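Local coordinates for protein polymerase X (Deinococcus radiodurans, PDB 2W9M) that probably extends DNA by adding deoxyribonucleotides from their triphosphates, as a family X DNA polymerase, and carries a zinc-binding PHP domain with probable phosphoesterase activity, at residues Phe511-Asp516 with Tyr528-Ala533; Thr484-Asn489 with Leu495-Arg500. One frame throughout, in Å; residues are numbered along the deposited sequence.

Contact 1 of 2, residues Phe511-Asp516 with Tyr528-Ala533. With ZN (zinc ion), chain D.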
ATOM      1  N   PHE A 511       1.106  12.707 -11.725  1.00 18.34           N
ATOM      2  CA  PHE A 511       1.008  11.806 -10.587  1.00 18.38           C
ATOM      3  C   PHE A 511       2.374  11.496  -9.998  1.00 26.67           C
ATOM      4  O   PHE A 511       3.408  11.731 -10.627  1.00 27.08           O
ATOM      5  CB  PHE A 511       0.310  10.508 -10.992  1.00 14.91           C
ATOM      6  CG  PHE A 511      -1.066  10.715 -11.547  1.00 19.99           C
ATOM      7  CD1 PHE A 511      -1.249  10.968 -12.893  1.00 19.24           C
ATOM      8  CD2 PHE A 511      -2.176  10.670 -10.718  1.00 22.43           C
ATOM      9  CE1 PHE A 511      -2.515  11.167 -13.408  1.00 24.49           C
ATOM     10  CE2 PHE A 511      -3.441  10.863 -11.225  1.00 19.77           C
ATOM     11  CZ  PHE A 511      -3.611  11.112 -12.575  1.00 22.93           C
ATOM     12  N   ALA A 512       2.366  10.967  -8.781  1.00 20.29           N
ATOM     13  CA  ALA A 512       3.580  10.487  -8.154  1.00 24.43           C
ATOM     14  C   ALA A 512       3.341   9.087  -7.584  1.00 21.07           C
ATOM     15  O   ALA A 512       2.474   8.899  -6.728  1.00 30.06           O
ATOM     16  CB  ALA A 512       4.021  11.452  -7.057  1.00 26.73           C
ATOM     17  N   ILE A 513       4.093   8.107  -8.070  1.00 18.84           N
ATOM     18  CA  ILE A 513       4.003   6.754  -7.535  1.00 23.96           C
ATOM     19  C   ILE A 513       4.953   6.611  -6.353  1.00 20.28           C
ATOM     20  O   ILE A 513       6.150   6.395  -6.528  1.00 34.37           O
ATOM     21  CB  ILE A 513       4.313   5.691  -8.607  1.00 20.92           C
ATOM     22  CG1 ILE A 513       3.436   5.911  -9.839  1.00 23.14           C
ATOM     23  CG2 ILE A 513       4.082   4.292  -8.060  1.00 21.75           C
ATOM     24  CD1 ILE A 513       3.778   4.996 -11.005  1.00 21.23           C
ATOM     25  N   ASN A 514       4.405   6.741  -5.149  1.00 25.77           N
ATOM     26  CA  ASN A 514       5.202   6.766  -3.922  1.00 20.02           C
ATOM     27  C   ASN A 514       4.939   5.551  -3.037  1.00 29.76           C
ATOM     28  O   ASN A 514       3.790   5.171  -2.819  1.00 32.73           O
ATOM     29  CB  ASN A 514       4.915   8.045  -3.132  1.00 20.88           C
ATOM     30  CG  ASN A 514       5.213   9.313  -3.932  1.00 36.33           C
ATOM     31  OD1 ASN A 514       5.855   9.267  -4.986  1.00 25.29           O
ATOM     32  ND2 ASN A 514       4.745  10.454  -3.430  1.00 20.43           N
ATOM     33  N   THR A 515       6.008   4.957  -2.518  1.00 19.69           N
ATOM     34  CA  THR A 515       5.907   3.727  -1.739  1.00 20.19           C
ATOM     35  C   THR A 515       5.432   3.961  -0.301  1.00 26.19           C
ATOM     36  O   THR A 515       4.834   3.074   0.316  1.00 23.70           O
ATOM     37  CB  THR A 515       7.261   3.006  -1.689  1.00 23.13           C
ATOM     38  OG1 THR A 515       8.242   3.878  -1.105  1.00 24.29           O
ATOM     39  CG2 THR A 515       7.710   2.619  -3.084  1.00 18.62           C
ATOM     40  N   ASP A 516       5.700   5.151   0.232  1.00 23.96           N
ATOM     41  CA  ASP A 516       5.403   5.444   1.630  1.00 19.33           C
ATOM     42  C   ASP A 516       6.115   4.445   2.540  1.00 18.93           C
ATOM     43  O   ASP A 516       5.584   4.044   3.577  1.00 24.48           O
ATOM     44  CB  ASP A 516       3.892   5.409   1.877  1.00 27.12           C
ATOM     45  CG  ASP A 516       3.483   6.193   3.112  1.00 25.58           C
ATOM     46  OD1 ASP A 516       4.381   6.654   3.844  1.00 29.02           O
ATOM     47  OD2 ASP A 516       2.266   6.349   3.353  1.00 33.35           O
ATOM     48  N   TYR A 528       3.674  -2.483  -6.775  1.00 25.03           N
ATOM     49  CA  TYR A 528       2.219  -2.503  -6.630  1.00 18.58           C
ATOM     50  C   TYR A 528       1.586  -1.204  -7.114  1.00 18.76           C
ATOM     51  O   TYR A 528       0.517  -1.217  -7.718  1.00 27.17           O
ATOM     52  CB  TYR A 528       1.813  -2.783  -5.178  1.00 19.47           C
ATOM     53  CG  TYR A 528       2.431  -4.036  -4.608  1.00 25.55           C
ATOM     54  CD1 TYR A 528       3.347  -3.971  -3.562  1.00 27.23           C
ATOM     55  CD2 TYR A 528       2.110  -5.286  -5.122  1.00 30.02           C
ATOM     56  CE1 TYR A 528       3.922  -5.115  -3.042  1.00 25.20           C
ATOM     57  CE2 TYR A 528       2.677  -6.437  -4.609  1.00 30.27           C
ATOM     58  CZ  TYR A 528       3.582  -6.346  -3.567  1.00 42.10           C
ATOM     59  OH  TYR A 528       4.146  -7.493  -3.054  1.00 55.38           O
ATOM     60  N   GLY A 529       2.244  -0.084  -6.836  1.00 19.34           N
ATOM     61  CA  GLY A 529       1.794   1.205  -7.325  1.00 20.15           C
ATOM     62  C   GLY A 529       1.851   1.265  -8.840  1.00 24.81           C
ATOM     63  O   GLY A 529       0.955   1.805  -9.484  1.00 27.84           O
ATOM     64  N   VAL A 530       2.911   0.703  -9.408  1.00 20.30           N
ATOM     65  CA  VAL A 530       3.078   0.671 -10.856  1.00 22.60           C
ATOM     66  C   VAL A 530       1.969  -0.134 -11.545  1.00 30.22           C
ATOM     67  O   VAL A 530       1.500   0.250 -12.616  1.00 31.68           O
ATOM     68  CB  VAL A 530       4.461   0.119 -11.256  1.00 18.96           C
ATOM     69  CG1 VAL A 530       4.491  -0.232 -12.730  1.00 19.73           C
ATOM     70  CG2 VAL A 530       5.551   1.127 -10.918  1.00 22.36           C
ATOM     71  N   MET A 531       1.548  -1.238 -10.932  1.00 26.70           N
ATOM     72  CA  MET A 531       0.466  -2.053 -11.485  1.00 25.07           C
ATOM     73  C   MET A 531      -0.832  -1.256 -11.565  1.00 25.16           C
ATOM     74  O   MET A 531      -1.607  -1.413 -12.507  1.00 31.51           O
ATOM     75  CB  MET A 531       0.246  -3.320 -10.651  1.00 24.10           C
ATOM     76  CG  MET A 531       1.453  -4.235 -10.568  1.00 24.93           C
ATOM     77  SD  MET A 531       1.106  -5.783  -9.699  1.00 43.16           S
ATOM     78  CE  MET A 531       0.084  -6.633 -10.904  1.00 32.90           C
ATOM     79  N   GLN A 532      -1.063  -0.406 -10.567  1.00 23.95           N
ATOM     80  CA  GLN A 532      -2.225   0.476 -10.554  1.00 24.00           C
ATOM     81  C   GLN A 532      -2.088   1.577 -11.609  1.00 30.17           C
ATOM     82  O   GLN A 532      -3.042   1.885 -12.326  1.00 31.47           O
ATOM     83  CB  GLN A 532      -2.416   1.104  -9.167  1.00 24.45           C
ATOM     84  CG  GLN A 532      -2.363   0.113  -8.014  1.00 25.39           C
ATOM     85  CD  GLN A 532      -3.279  -1.085  -8.217  1.00 30.39           C
ATOM     86  OE1 GLN A 532      -4.501  -0.949  -8.307  1.00 29.14           O
ATOM     87  NE2 GLN A 532      -2.687  -2.270  -8.278  1.00 19.39           N
ATOM     88  N   ALA A 533      -0.901   2.169 -11.697  1.00 21.63           N
ATOM     89  CA  ALA A 533      -0.648   3.234 -12.666  1.00 29.57           C
ATOM     90  C   ALA A 533      -0.822   2.753 -14.109  1.00 29.64           C
ATOM     91  O   ALA A 533      -1.317   3.488 -14.961  1.00 30.50           O
ATOM     92  CB  ALA A 533       0.743   3.819 -12.463  1.00 20.39           C
TER
HETATM   93 ZN    ZN D1566       3.537   8.678   4.826  1.00 24.88          ZN
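With CG2 of Ile-513 anti to the backbone N and CG1 anti to the carbonyl carbon (chi1 -53°), and the chain extended to CD1, two separate methyls meet the helix 528-533. CG2 touches backbone, lying 3.8 Å from Gly-529 C and 4.0 Å from Val-530 N. CD1 reaches one turn further along, to 3.6 Å from Ala-533 CB, and brushes past Val-530 CG2 at 4.3 Å. Gly-529 has no side chain to stand in between, and this is where the backbones come nearest: Ile-513 CA is 6.0 Å from Gly-529 CA. Strand and helix run roughly antiparallel, at 149°, where the helix packs on the edge strand of the parallel sheet.

Just past the strand, Asp-516, its CG anti to the backbone N (chi1 -158°), binds the metal. Its OD1 lies 2.4 Å from the zinc ion, whereas OD2 stands 3.0 Å from the same ion and accepts from Asn-489 ND2, so the carboxylate binds through OD1, essentially monodentate. His-332, His-334 and Glu-401 complete the site. Since no hydrogen bond joins the two segments and every touching residue is buried, the strand leading to this zinc ligand meets the helix through apolar packing.

Contact 2 of 2, residues Thr484-Asn489 with Leu495-Arg500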
ATOM      1  N   THR A 484      -0.637  21.060  -8.240  1.00 16.92           N
ATOM      2  CA  THR A 484      -0.123  20.123  -7.252  1.00 23.81           C
ATOM      3  C   THR A 484      -0.308  18.677  -7.709  1.00 28.72           C
ATOM      4  O   THR A 484      -1.393  18.289  -8.151  1.00 25.84           O
ATOM      5  CB  THR A 484      -0.734  20.364  -5.856  1.00 24.87           C
ATOM      6  OG1 THR A 484      -1.021  19.107  -5.231  1.00 32.27           O
ATOM      7  CG2 THR A 484      -1.996  21.172  -5.962  1.00 20.04           C
ATOM      8  N   VAL A 485       0.765  17.891  -7.634  1.00 25.15           N
ATOM      9  CA  VAL A 485       0.729  16.506  -8.097  1.00 21.80           C
ATOM     10  C   VAL A 485       0.062  15.591  -7.079  1.00 24.87           C
ATOM     11  O   VAL A 485       0.237  15.760  -5.877  1.00 27.54           O
ATOM     12  CB  VAL A 485       2.133  15.987  -8.506  1.00 23.47           C
ATOM     13  CG1 VAL A 485       3.196  17.011  -8.193  1.00 21.98           C
ATOM     14  CG2 VAL A 485       2.436  14.650  -7.854  1.00 20.56           C
ATOM     15  N   VAL A 486      -0.731  14.644  -7.569  1.00 22.09           N
ATOM     16  CA  VAL A 486      -1.492  13.760  -6.700  1.00 21.60           C
ATOM     17  C   VAL A 486      -0.818  12.395  -6.606  1.00 22.23           C
ATOM     18  O   VAL A 486      -0.339  11.854  -7.604  1.00 22.47           O
ATOM     19  CB  VAL A 486      -2.967  13.638  -7.157  1.00 16.07           C
ATOM     20  CG1 VAL A 486      -3.053  13.574  -8.658  1.00 26.67           C
ATOM     21  CG2 VAL A 486      -3.632  12.422  -6.526  1.00 17.70           C
ATOM     22  N   GLU A 487      -0.767  11.850  -5.397  1.00 18.90           N
ATOM     23  CA  GLU A 487      -0.007  10.636  -5.142  1.00 18.84           C
ATOM     24  C   GLU A 487      -0.811   9.377  -5.431  1.00 24.00           C
ATOM     25  O   GLU A 487      -1.997   9.294  -5.116  1.00 20.75           O
ATOM     26  CB  GLU A 487       0.488  10.625  -3.692  1.00 19.08           C
ATOM     27  CG  GLU A 487       1.005   9.279  -3.189  1.00 26.17           C
ATOM     28  CD  GLU A 487       1.621   9.378  -1.796  1.00 35.73           C
ATOM     29  OE1 GLU A 487       2.763   9.877  -1.690  1.00 32.68           O
ATOM     30  OE2 GLU A 487       0.971   8.961  -0.809  1.00 27.48           O
ATOM     31  N   ILE A 488      -0.158   8.407  -6.054  1.00 22.11           N
ATOM     32  CA  ILE A 488      -0.677   7.054  -6.122  1.00 19.41           C
ATOM     33  C   ILE A 488       0.156   6.238  -5.148  1.00 21.38           C
ATOM     34  O   ILE A 488       1.257   5.792  -5.471  1.00 19.76           O
ATOM     35  CB  ILE A 488      -0.570   6.464  -7.537  1.00 20.79           C
ATOM     36  CG1 ILE A 488      -1.451   7.248  -8.513  1.00 26.10           C
ATOM     37  CG2 ILE A 488      -0.957   4.994  -7.532  1.00 17.66           C
ATOM     38  CD1 ILE A 488      -1.306   6.800  -9.949  1.00 25.52           C
ATOM     39  N   ASN A 489      -0.363   6.074  -3.937  1.00 30.41           N
ATOM     40  CA  ASN A 489       0.386   5.442  -2.865  1.00 16.75           C
ATOM     41  C   ASN A 489       0.556   3.960  -3.143  1.00 20.21           C
ATOM     42  O   ASN A 489      -0.419   3.210  -3.200  1.00 28.36           O
ATOM     43  CB  ASN A 489      -0.305   5.686  -1.521  1.00 22.10           C
ATOM     44  CG  ASN A 489       0.605   5.426  -0.341  1.00 24.96           C
ATOM     45  OD1 ASN A 489       1.017   4.294  -0.100  1.00 24.57           O
ATOM     46  ND2 ASN A 489       0.921   6.477   0.404  1.00 26.34           N
ATOM     47  N   LEU A 495      -3.005   1.771  -2.086  1.00 24.13           N
ATOM     48  CA  LEU A 495      -3.269   1.813  -3.523  1.00 20.63           C
ATOM     49  C   LEU A 495      -4.266   2.929  -3.823  1.00 27.20           C
ATOM     50  O   LEU A 495      -5.347   2.704  -4.368  1.00 31.60           O
ATOM     51  CB  LEU A 495      -3.770   0.456  -4.013  1.00 23.70           C
ATOM     52  CG  LEU A 495      -2.802  -0.681  -3.665  1.00 24.52           C
ATOM     53  CD1 LEU A 495      -3.235  -1.991  -4.287  1.00 20.71           C
ATOM     54  CD2 LEU A 495      -1.400  -0.326  -4.105  1.00 17.99           C
ATOM     55  N   ASP A 496      -3.867   4.142  -3.462  1.00 24.45           N
ATOM     56  CA  ASP A 496      -4.757   5.289  -3.415  1.00 32.87           C
ATOM     57  C   ASP A 496      -3.863   6.499  -3.633  1.00 30.32           C
ATOM     58  O   ASP A 496      -2.878   6.650  -2.915  1.00 36.59           O
ATOM     59  CB  ASP A 496      -5.404   5.328  -2.028  1.00 26.64           C
ATOM     60  CG  ASP A 496      -6.142   6.621  -1.747  1.00 48.14           C
ATOM     61  OD1 ASP A 496      -6.281   6.964  -0.552  1.00 39.11           O
ATOM     62  OD2 ASP A 496      -6.589   7.288  -2.706  1.00 62.82           O
ATOM     63  N   LEU A 497      -4.164   7.370  -4.597  1.00 23.55           N
ATOM     64  CA  LEU A 497      -5.376   7.393  -5.430  1.00 23.26           C
ATOM     65  C   LEU A 497      -5.742   6.109  -6.183  1.00 25.18           C
ATOM     66  O   LEU A 497      -4.888   5.466  -6.793  1.00 28.51           O
ATOM     67  CB  LEU A 497      -5.226   8.527  -6.447  1.00 18.81           C
ATOM     68  CG  LEU A 497      -6.435   8.943  -7.278  1.00 32.21           C
ATOM     69  CD1 LEU A 497      -7.482   9.611  -6.390  1.00 25.05           C
ATOM     70  CD2 LEU A 497      -5.998   9.878  -8.407  1.00 19.50           C
ATOM     71  N   ASP A 498      -7.025   5.756  -6.149  1.00 27.93           N
ATOM     72  CA  ASP A 498      -7.524   4.579  -6.857  1.00 27.62           C
ATOM     73  C   ASP A 498      -7.241   4.697  -8.351  1.00 30.41           C
ATOM     74  O   ASP A 498      -7.320   5.790  -8.912  1.00 27.81           O
ATOM     75  CB  ASP A 498      -9.028   4.417  -6.623  1.00 27.17           C
ATOM     76  CG  ASP A 498      -9.546   3.065  -7.079  1.00 43.83           C
ATOM     77  OD1 ASP A 498     -10.476   3.043  -7.907  1.00 45.99           O
ATOM     78  OD2 ASP A 498      -9.021   2.025  -6.616  1.00 60.77           O
ATOM     79  N   TRP A 499      -6.912   3.579  -8.996  1.00 26.46           N
ATOM     80  CA  TRP A 499      -6.569   3.610 -10.418  1.00 27.01           C
ATOM     81  C   TRP A 499      -7.761   4.030 -11.270  1.00 31.41           C
ATOM     82  O   TRP A 499      -7.591   4.547 -12.370  1.00 30.32           O
ATOM     83  CB  TRP A 499      -5.994   2.274 -10.902  1.00 21.15           C
ATOM     84  CG  TRP A 499      -6.976   1.140 -10.917  1.00 25.12           C
ATOM     85  CD1 TRP A 499      -7.159   0.205  -9.942  1.00 34.86           C
ATOM     86  CD2 TRP A 499      -7.908   0.817 -11.961  1.00 30.50           C
ATOM     87  NE1 TRP A 499      -8.147  -0.676 -10.307  1.00 40.65           N
ATOM     88  CE2 TRP A 499      -8.622  -0.323 -11.541  1.00 43.46           C
ATOM     89  CE3 TRP A 499      -8.209   1.383 -13.201  1.00 33.74           C
ATOM     90  CZ2 TRP A 499      -9.617  -0.908 -12.324  1.00 31.05           C
ATOM     91  CZ3 TRP A 499      -9.194   0.800 -13.974  1.00 34.98           C
ATOM     92  CH2 TRP A 499      -9.887  -0.333 -13.532  1.00 35.98           C
ATOM     93  N   ARG A 500      -8.967   3.819 -10.752  1.00 29.09           N
ATOM     94  CA  ARG A 500     -10.171   4.215 -11.470  1.00 25.11           C
ATOM     95  C   ARG A 500     -10.269   5.724 -11.587  1.00 20.99           C
ATOM     96  O   ARG A 500     -10.657   6.241 -12.627  1.00 30.41           O
ATOM     97  CB  ARG A 500     -11.420   3.646 -10.796  1.00 22.75           C
ATOM     98  CG  ARG A 500     -11.592   2.156 -11.017  1.00 24.60           C
ATOM     99  CD  ARG A 500     -12.480   1.526  -9.963  1.00 25.77           C
ATOM    100  NE  ARG A 500     -12.348   0.073  -9.968  1.00 43.95           N
ATOM    101  CZ  ARG A 500     -11.411  -0.591  -9.299  1.00 47.49           C
ATOM    102  NH1 ARG A 500     -10.525   0.068  -8.565  1.00 50.04           N
ATOM    103  NH2 ARG A 500     -11.360  -1.915  -9.364  1.00 36.59           N
TER
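Val-486 and Leu-497 cross obliquely, CG2 of the first lying 4.0 Å from CD2 of the second, where strand 485-489 of a beta-alpha-beta unit meets the segment leading into helix 499-505. Leu-497 CG is anti to the backbone N (chi1 -169°), which swings its branch along the strand toward Val-486 while CB rests 3.6 Å from Glu-487 O. Phe-511 packs against Val-486, Ile-488 and Leu-497, covering this apolar group.

The peptide before Leu-497 is cis, which puts its C=O and N-H on one side, and both face the strand. Leu-497 N donates to Glu-487 O over 2.9 Å, nearly straight (172°) and on a lone pair in the carbonyl plane. Asn-489 N reaches Asp-496 O at 2.8 Å, but from 58° above that carbonyl's plane. Leu-495 and Asp-496 together face Asn-489, consistent with a G1 beta bulge.

On the zinc side, Asn-489 ND2 meets Glu-487 OE2 from above the carboxylate plane and also bonds Asp-516 OD2. Glu-487 OE1 accepts from Asn-514 ND2 and His-332 ND1, so Glu-487 and Asn-489 probably help position the zinc ligands His-332 and Asp-516. At the helix start, N-cap Asp-498 takes a weak capping bond from Arg-500 N on OD1, whose syn lone pair also receives Arg-500 NH1 in a 3.0 Å salt bridge. Trp-499 CZ2 lies 3.5 Å above the guanidinium plane of Arg-500, over its centre.

In the fold
Contact 2 comes first in the sequence and is complete before contact 1 begins, and their centres lie about 7 Å apart. Strands 485-489 and 511-514 are the last two of a seven-stranded parallel sheet, consistent with the distorted barrel of PHP domains, and helix 499-505 connects them. Asn-514 ND2 lies 2.7 Å from Glu-487 OE1, a probable hydrogen bond between the two contacts, and Ala-512 O is 2.8 Å from Ile-488 N, a probable bond of the sheet. The helical parts also meet, with Gln-532 O packed against Trp-499 CB. The C-terminal side of the sheet, with the loop just past strand 511-514, thus supplies both a zinc ligand, Asp-516, and residues that bond to zinc ligands.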